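Local coordinates for protein aminoglycoside N(3)-acetyltransferase, AAC(3)-IVa (Escherichia coli, PDB 6MN3) that acetylates the 3-amino group of 2-deoxystreptamine antibiotics from acetyl-CoA, and so probably confers resistance to aminoglycosides such as gentamicin, kanamycin, tobramycin and apramycin, at residues Ser206-Gly211 against Arg219-Arg224; Leu17-Thr22 against Gln141-Gly146. All coordinates share one frame; numbering follows the deposited sequence.

Contact 1: residues Ser206-Gly211 against Arg219-Arg224; sequences SLQKEG and RLIRSR
K209 and L220 pair as neighbours in two antiparallel strands, whose short axes run 162° apart and approach to 4.6 Å. They form a hydrogen-bonded pair: K209 N donates a hydrogen bond to L220 O at 2.9 Å, and L220 N donates one to K209 O at the same length. E210 and R219 follow as a non-hydrogen-bonded pair. Beyond the strand pairing, a water bridges L207 O and R222 N, and the methyl CG2 of I221 lies 3.2 Å from L207 O. On the face that carries Q208, E210, R219 and I221, the side chain of Q208 touches both R219 and I221. Its CG is anti to the backbone N (chi1 172°) and meets CG1 of I221. Its amide then lies against the aliphatic part of R219, with NE2 3.4 Å from R219 CD. The amide and guanidinium planes are turned 71° apart. NE2 of Q208 also donates to the anti lone pair of E210 OE2 at 2.6 Å, a bent bond. D199 receives both Q208 NE2 and, in a salt bridge, R219 NH1; H149 NE2 is bonded to Q208 OE1. Two buried amide atoms are thus satisfied. K209 and L220 occupy the other face, where K209 CB and L220 CB are 4.3 Å apart. This is a beta hairpin, strands 208-213 and 216-222, at one edge of the mixed central sheet of the Antibiotic_NAT fold.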
ATOM      1  N   SER A 206     -12.785  16.573   2.172  1.00 42.99           N
ATOM      2  CA  SER A 206     -13.755  15.708   1.499  1.00 39.53           C
ATOM      3  C   SER A 206     -13.100  14.857   0.415  1.00 34.71           C
ATOM      4  O   SER A 206     -13.727  14.529  -0.594  1.00 38.26           O
ATOM      5  CB  SER A 206     -14.917  16.518   0.914  1.00 48.06           C
ATOM      6  OG  SER A 206     -15.553  17.291   1.917  1.00 53.57           O
ATOM      7  N   LEU A 207     -11.837  14.487   0.620  1.00 30.12           N
ATOM      8  CA  LEU A 207     -11.090  13.676  -0.330  1.00 28.86           C
ATOM      9  C   LEU A 207     -11.008  12.211   0.072  1.00 31.25           C
ATOM     10  O   LEU A 207     -10.435  11.409  -0.672  1.00 38.08           O
ATOM     11  CB  LEU A 207      -9.675  14.234  -0.502  1.00 36.08           C
ATOM     12  CG  LEU A 207      -9.560  15.710  -0.875  1.00 43.06           C
ATOM     13  CD1 LEU A 207      -8.098  16.127  -0.945  1.00 45.62           C
ATOM     14  CD2 LEU A 207     -10.270  15.982  -2.191  1.00 39.71           C
ATOM     15  N   GLN A 208     -11.555  11.843   1.226  1.00 28.69           N
ATOM     16  CA  GLN A 208     -11.502  10.473   1.717  1.00 24.18           C
ATOM     17  C   GLN A 208     -12.923   9.964   1.905  1.00 32.59           C
ATOM     18  O   GLN A 208     -13.699  10.543   2.673  1.00 27.94           O
ATOM     19  CB  GLN A 208     -10.717  10.392   3.027  1.00 26.29           C
ATOM     20  CG  GLN A 208     -10.781   9.040   3.712  1.00 29.22           C
ATOM     21  CD  GLN A 208      -9.882   8.961   4.932  1.00 34.01           C
ATOM     22  OE1 GLN A 208      -8.681   8.721   4.817  1.00 36.77           O
ATOM     23  NE2 GLN A 208     -10.463   9.161   6.112  1.00 29.88           N
ATOM     24  N   LYS A 209     -13.262   8.896   1.189  1.00 32.82           N
ATOM     25  CA  LYS A 209     -14.535   8.217   1.371  1.00 23.67           C
ATOM     26  C   LYS A 209     -14.390   7.149   2.445  1.00 22.40           C
ATOM     27  O   LYS A 209     -13.381   6.440   2.504  1.00 25.35           O
ATOM     28  CB  LYS A 209     -15.005   7.590   0.058  1.00 24.49           C
ATOM     29  CG  LYS A 209     -15.867   8.514  -0.782  1.00 33.35           C
ATOM     30  CD  LYS A 209     -15.471   8.471  -2.244  1.00 42.42           C
ATOM     31  CE  LYS A 209     -16.270   9.480  -3.052  1.00 54.29           C
ATOM     32  NZ  LYS A 209     -15.892   9.467  -4.493  1.00 58.74           N
ATOM     33  N   GLU A 210     -15.397   7.045   3.303  1.00 22.23           N
ATOM     34  CA  GLU A 210     -15.357   6.128   4.432  1.00 34.28           C
ATOM     35  C   GLU A 210     -16.631   5.302   4.465  1.00 30.51           C
ATOM     36  O   GLU A 210     -17.713   5.794   4.128  1.00 23.92           O
ATOM     37  CB  GLU A 210     -15.188   6.876   5.758  1.00 29.55           C
ATOM     38  CG  GLU A 210     -13.926   7.714   5.843  1.00 35.77           C
ATOM     39  CD  GLU A 210     -13.809   8.452   7.161  1.00 45.82           C
ATOM     40  OE1 GLU A 210     -14.785   8.438   7.942  1.00 44.10           O
ATOM     41  OE2 GLU A 210     -12.740   9.042   7.418  1.00 52.91           O
ATOM     42  N   GLY A 211     -16.494   4.047   4.875  1.00 27.16           N
ATOM     43  CA  GLY A 211     -17.611   3.144   4.960  1.00 31.87           C
ATOM     44  C   GLY A 211     -17.169   1.748   5.337  1.00 28.37           C
ATOM     45  O   GLY A 211     -15.978   1.473   5.518  1.00 24.90           O
ATOM     46  N   ARG A 219     -11.312   2.933   4.099  1.00 25.18           N
ATOM     47  CA  ARG A 219     -11.048   4.289   3.643  1.00 25.26           C
ATOM     48  C   ARG A 219     -10.573   4.237   2.202  1.00 25.92           C
ATOM     49  O   ARG A 219      -9.717   3.416   1.858  1.00 30.66           O
ATOM     50  CB  ARG A 219     -10.011   4.981   4.530  1.00 28.33           C
ATOM     51  CG  ARG A 219     -10.612   5.590   5.783  1.00 28.83           C
ATOM     52  CD  ARG A 219      -9.546   5.995   6.778  1.00 31.29           C
ATOM     53  NE  ARG A 219      -9.049   4.858   7.541  1.00 38.65           N
ATOM     54  CZ  ARG A 219      -8.507   4.953   8.751  1.00 38.89           C
ATOM     55  NH1 ARG A 219      -8.400   6.135   9.339  1.00 31.53           N
ATOM     56  NH2 ARG A 219      -8.080   3.864   9.373  1.00 46.40           N
ATOM     57  N   LEU A 220     -11.128   5.111   1.366  1.00 25.87           N
ATOM     58  CA  LEU A 220     -10.846   5.120  -0.064  1.00 26.12           C
ATOM     59  C   LEU A 220     -10.482   6.534  -0.489  1.00 26.42           C
ATOM     60  O   LEU A 220     -11.286   7.457  -0.330  1.00 25.27           O
ATOM     61  CB  LEU A 220     -12.050   4.610  -0.857  1.00 22.59           C
ATOM     62  CG  LEU A 220     -11.919   4.636  -2.378  1.00 25.26           C
ATOM     63  CD1 LEU A 220     -10.861   3.652  -2.846  1.00 22.54           C
ATOM     64  CD2 LEU A 220     -13.260   4.334  -3.009  1.00 19.61           C
ATOM     65  N   ILE A 221      -9.273   6.701  -1.024  1.00 26.69           N
ATOM     66  CA  ILE A 221      -8.750   7.999  -1.432  1.00 28.95           C
ATOM     67  C   ILE A 221      -8.099   7.852  -2.798  1.00 30.53           C
ATOM     68  O   ILE A 221      -7.421   6.855  -3.068  1.00 32.13           O
ATOM     69  CB  ILE A 221      -7.725   8.563  -0.420  1.00 32.69           C
ATOM     70  CG1 ILE A 221      -8.161   8.308   1.027  1.00 34.62           C
ATOM     71  CG2 ILE A 221      -7.504  10.046  -0.656  1.00 38.27           C
ATOM     72  CD1 ILE A 221      -7.492   7.103   1.668  1.00 32.96           C
ATOM     73  N   ARG A 222      -8.303   8.847  -3.661  1.00 23.98           N
ATOM     74  CA  ARG A 222      -7.587   8.885  -4.928  1.00 25.94           C
ATOM     75  C   ARG A 222      -6.093   9.044  -4.676  1.00 27.49           C
ATOM     76  O   ARG A 222      -5.675   9.865  -3.854  1.00 30.35           O
ATOM     77  CB  ARG A 222      -8.100  10.032  -5.794  1.00 30.47           C
ATOM     78  CG  ARG A 222      -9.348   9.702  -6.594  1.00 40.30           C
ATOM     79  CD  ARG A 222      -9.950  10.958  -7.206  1.00 42.14           C
ATOM     80  NE  ARG A 222      -8.922  11.901  -7.640  1.00 45.55           N
ATOM     81  CZ  ARG A 222      -8.394  11.920  -8.859  1.00 52.83           C
ATOM     82  NH1 ARG A 222      -8.799  11.046  -9.771  1.00 59.94           N
ATOM     83  NH2 ARG A 222      -7.463  12.811  -9.166  1.00 52.23           N
ATOM     84  N   SER A 223      -5.288   8.248  -5.385  1.00 24.08           N
ATOM     85  CA  SER A 223      -3.841   8.312  -5.207  1.00 24.79           C
ATOM     86  C   SER A 223      -3.310   9.720  -5.448  1.00 30.10           C
ATOM     87  O   SER A 223      -2.406  10.180  -4.740  1.00 32.26           O
ATOM     88  CB  SER A 223      -3.153   7.316  -6.139  1.00 26.66           C
ATOM     89  OG  SER A 223      -1.749   7.501  -6.129  1.00 32.06           O
ATOM     90  N   ARG A 224      -3.860  10.423  -6.440  1.00 34.37           N
ATOM     91  CA  ARG A 224      -3.417  11.787  -6.708  1.00 38.63           C
ATOM     92  C   ARG A 224      -3.751  12.724  -5.553  1.00 37.78           C
ATOM     93  O   ARG A 224      -2.986  13.653  -5.269  1.00 36.66           O
ATOM     94  CB  ARG A 224      -4.039  12.300  -8.007  1.00 33.96           C
ATOM     95  CG  ARG A 224      -3.680  11.475  -9.232  1.00 38.13           C
ATOM     96  CD  ARG A 224      -2.644  12.177 -10.092  1.00 51.12           C
ATOM     97  NE  ARG A 224      -2.407  11.472 -11.349  1.00 57.02           N
ATOM     98  CZ  ARG A 224      -3.144  11.628 -12.446  1.00 55.17           C
ATOM     99  NH1 ARG A 224      -4.170  12.466 -12.446  1.00 60.92           N
ATOM    100  NH2 ARG A 224      -2.852  10.943 -13.543  1.00 50.44           N
TER
HETATM  101  O   HOH W   1      -9.898  11.070  -3.433  1.00 20.92           O

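Contact 2: residues Leu17-Thr22 against Gln141-Gly146; sequences LNLGVT and QVLLLG
A Schellman motif ends helix 9-19, and the turn just after it is gripped by Q141 at the start of strand 141-145. G20, with positive phi, is the C-prime residue of that motif. Q141 binds the turn with both ends of its amide. NE2 donates to G20 O at 3.0 Å in an almost straight bond of 175°. G20 O lies in the amide plane of Q141, although NE2 itself stands above the carbonyl plane of G20. On the other side of the amide group, OE1 accepts a hydrogen bond from T22 N at 2.7 Å, in plane and on a lone pair. These two bonds should fix the rotation of the amide. With CG anti to the carbonyl carbon (chi1 -72°) and the chain extended beyond it, the amide of Q141 reaches the turn. OG1 of T22 is also 3.0 Å from Q141 OE1, a weak and unsettled bond. Farther along the strand the contact is apolar: CD2 of L19 meets CD1 of L143 at 3.6 Å. The strand lies between strands 26-31 and 216-222 in the sheet. L19 also packs on A218 and L220 of strand 216-222, while V21 and L143 reach L54 and L50 of helix 42-54.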
ATOM      1  N   LEU A  17     -18.733  -0.838  -4.001  1.00 26.43           N
ATOM      2  CA  LEU A  17     -19.284   0.153  -4.918  1.00 19.61           C
ATOM      3  C   LEU A  17     -19.854   1.343  -4.156  1.00 24.77           C
ATOM      4  O   LEU A  17     -19.658   2.495  -4.559  1.00 26.00           O
ATOM      5  CB  LEU A  17     -20.353  -0.487  -5.805  1.00 20.57           C
ATOM      6  CG  LEU A  17     -19.828  -1.479  -6.847  1.00 22.95           C
ATOM      7  CD1 LEU A  17     -20.972  -2.240  -7.496  1.00 22.03           C
ATOM      8  CD2 LEU A  17     -18.993  -0.765  -7.896  1.00 25.87           C
ATOM      9  N   ASN A  18     -20.561   1.083  -3.051  1.00 19.85           N
ATOM     10  CA  ASN A  18     -21.068   2.173  -2.225  1.00 21.64           C
ATOM     11  C   ASN A  18     -19.931   2.996  -1.635  1.00 27.43           C
ATOM     12  O   ASN A  18     -20.065   4.214  -1.469  1.00 33.52           O
ATOM     13  CB  ASN A  18     -21.948   1.622  -1.104  1.00 21.35           C
ATOM     14  CG  ASN A  18     -23.300   1.177  -1.596  1.00 28.25           C
ATOM     15  OD1 ASN A  18     -23.835   1.731  -2.557  1.00 38.12           O
ATOM     16  ND2 ASN A  18     -23.869   0.174  -0.939  1.00 31.36           N
ATOM     17  N   LEU A  19     -18.813   2.347  -1.303  1.00 23.01           N
ATOM     18  CA  LEU A  19     -17.654   3.080  -0.813  1.00 20.04           C
ATOM     19  C   LEU A  19     -17.115   4.029  -1.878  1.00 22.26           C
ATOM     20  O   LEU A  19     -16.647   5.127  -1.561  1.00 26.66           O
ATOM     21  CB  LEU A  19     -16.576   2.097  -0.363  1.00 26.00           C
ATOM     22  CG  LEU A  19     -15.382   2.684   0.379  1.00 25.68           C
ATOM     23  CD1 LEU A  19     -15.848   3.415   1.628  1.00 20.69           C
ATOM     24  CD2 LEU A  19     -14.412   1.578   0.726  1.00 18.73           C
ATOM     25  N   GLY A  20     -17.173   3.623  -3.146  1.00 25.42           N
ATOM     26  CA  GLY A  20     -16.793   4.503  -4.234  1.00 22.30           C
ATOM     27  C   GLY A  20     -15.757   3.935  -5.182  1.00 21.93           C
ATOM     28  O   GLY A  20     -15.202   4.669  -6.003  1.00 29.60           O
ATOM     29  N   VAL A  21     -15.475   2.634  -5.070  1.00 20.35           N
ATOM     30  CA  VAL A  21     -14.515   1.997  -5.966  1.00 23.55           C
ATOM     31  C   VAL A  21     -14.970   2.175  -7.408  1.00 26.66           C
ATOM     32  O   VAL A  21     -16.149   1.989  -7.733  1.00 28.84           O
ATOM     33  CB  VAL A  21     -14.351   0.514  -5.603  1.00 20.78           C
ATOM     34  CG1 VAL A  21     -13.494  -0.201  -6.636  1.00 26.91           C
ATOM     35  CG2 VAL A  21     -13.737   0.376  -4.224  1.00 18.39           C
ATOM     36  N   THR A  22     -14.035   2.554  -8.279  1.00 28.72           N
ATOM     37  CA  THR A  22     -14.359   2.848  -9.668  1.00 23.94           C
ATOM     38  C   THR A  22     -14.240   1.580 -10.504  1.00 28.74           C
ATOM     39  O   THR A  22     -13.130   1.038 -10.631  1.00 35.06           O
ATOM     40  CB  THR A  22     -13.432   3.925 -10.215  1.00 32.28           C
ATOM     41  OG1 THR A  22     -13.458   5.063  -9.348  1.00 25.55           O
ATOM     42  CG2 THR A  22     -13.867   4.348 -11.615  1.00 27.44           C
ATOM     43  N   GLN A 141      -6.970   4.438  -7.395  1.00 32.26           N
ATOM     44  CA  GLN A 141      -7.566   4.611  -6.082  1.00 27.23           C
ATOM     45  C   GLN A 141      -6.812   3.760  -5.068  1.00 30.70           C
ATOM     46  O   GLN A 141      -6.335   2.666  -5.385  1.00 34.61           O
ATOM     47  CB  GLN A 141      -9.045   4.215  -6.084  1.00 30.41           C
ATOM     48  CG  GLN A 141      -9.964   5.184  -6.803  1.00 33.69           C
ATOM     49  CD  GLN A 141     -11.403   4.701  -6.821  1.00 35.86           C
ATOM     50  OE1 GLN A 141     -11.704   3.627  -7.343  1.00 39.43           O
ATOM     51  NE2 GLN A 141     -12.301   5.490  -6.241  1.00 29.06           N
ATOM     52  N   VAL A 142      -6.706   4.271  -3.846  1.00 26.55           N
ATOM     53  CA  VAL A 142      -6.053   3.565  -2.750  1.00 26.79           C
ATOM     54  C   VAL A 142      -7.121   3.195  -1.732  1.00 25.53           C
ATOM     55  O   VAL A 142      -7.817   4.071  -1.201  1.00 26.97           O
ATOM     56  CB  VAL A 142      -4.942   4.406  -2.106  1.00 27.52           C
ATOM     57  CG1 VAL A 142      -4.314   3.649  -0.947  1.00 28.10           C
ATOM     58  CG2 VAL A 142      -3.885   4.768  -3.140  1.00 34.11           C
ATOM     59  N   LEU A 143      -7.252   1.903  -1.465  1.00 25.71           N
ATOM     60  CA  LEU A 143      -8.242   1.385  -0.532  1.00 25.62           C
ATOM     61  C   LEU A 143      -7.516   0.933   0.728  1.00 29.35           C
ATOM     62  O   LEU A 143      -6.708  -0.001   0.686  1.00 34.81           O
ATOM     63  CB  LEU A 143      -9.030   0.238  -1.159  1.00 24.78           C
ATOM     64  CG  LEU A 143     -10.014  -0.478  -0.232  1.00 30.76           C
ATOM     65  CD1 LEU A 143     -11.005   0.515   0.352  1.00 23.05           C
ATOM     66  CD2 LEU A 143     -10.736  -1.598  -0.969  1.00 24.39           C
ATOM     67  N   LEU A 144      -7.793   1.605   1.841  1.00 27.96           N
ATOM     68  CA  LEU A 144      -7.285   1.201   3.146  1.00 25.77           C
ATOM     69  C   LEU A 144      -8.344   0.321   3.799  1.00 25.31           C
ATOM     70  O   LEU A 144      -9.390   0.814   4.234  1.00 30.95           O
ATOM     71  CB  LEU A 144      -6.963   2.420   4.005  1.00 25.80           C
ATOM     72  CG  LEU A 144      -5.957   3.414   3.420  1.00 26.38           C
ATOM     73  CD1 LEU A 144      -5.530   4.418   4.479  1.00 26.83           C
ATOM     74  CD2 LEU A 144      -4.746   2.689   2.850  1.00 27.89           C
ATOM     75  N   LEU A 145      -8.075  -0.978   3.862  1.00 28.49           N
ATOM     76  CA  LEU A 145      -9.066  -1.983   4.239  1.00 26.51           C
ATOM     77  C   LEU A 145      -8.728  -2.516   5.630  1.00 27.55           C
ATOM     78  O   LEU A 145      -7.943  -3.452   5.782  1.00 34.76           O
ATOM     79  CB  LEU A 145      -9.098  -3.100   3.201  1.00 31.70           C
ATOM     80  CG  LEU A 145     -10.294  -4.042   3.251  1.00 35.63           C
ATOM     81  CD1 LEU A 145     -11.562  -3.240   3.446  1.00 41.65           C
ATOM     82  CD2 LEU A 145     -10.366  -4.870   1.979  1.00 32.20           C
ATOM     83  N   GLY A 146      -9.341  -1.917   6.648  1.00 26.76           N
ATOM     84  CA  GLY A 146      -9.080  -2.336   8.010  1.00 35.40           C
ATOM     85  C   GLY A 146      -7.721  -1.949   8.539  1.00 38.55           C
ATOM     86  O   GLY A 146      -7.266  -2.525   9.531  1.00 33.84           O
TER

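Overall arrangement
Contact 2 and contact 1 have centres about 7 Å apart, on the same side of the chain's centre. Both segments of contact 2 (17-22 and 141-146) precede those of contact 1 in the chain. Both reach the mixed sheet, where strands 141-145 and 216-222 are antiparallel neighbours. The backbone joins them through two probable hydrogen bonds, L144 N to R219 O at 2.6 Å and V142 N to I221 O at 2.8 Å. Side chains also link them, with L220 CD2 packed against G20 and L19 CD1 close to G211 N. The end of helix 9-19 therefore lies against the face of the sheet that carries L220, near the hairpin 208-222 at its edge. Both contacts lie away from the zinc site.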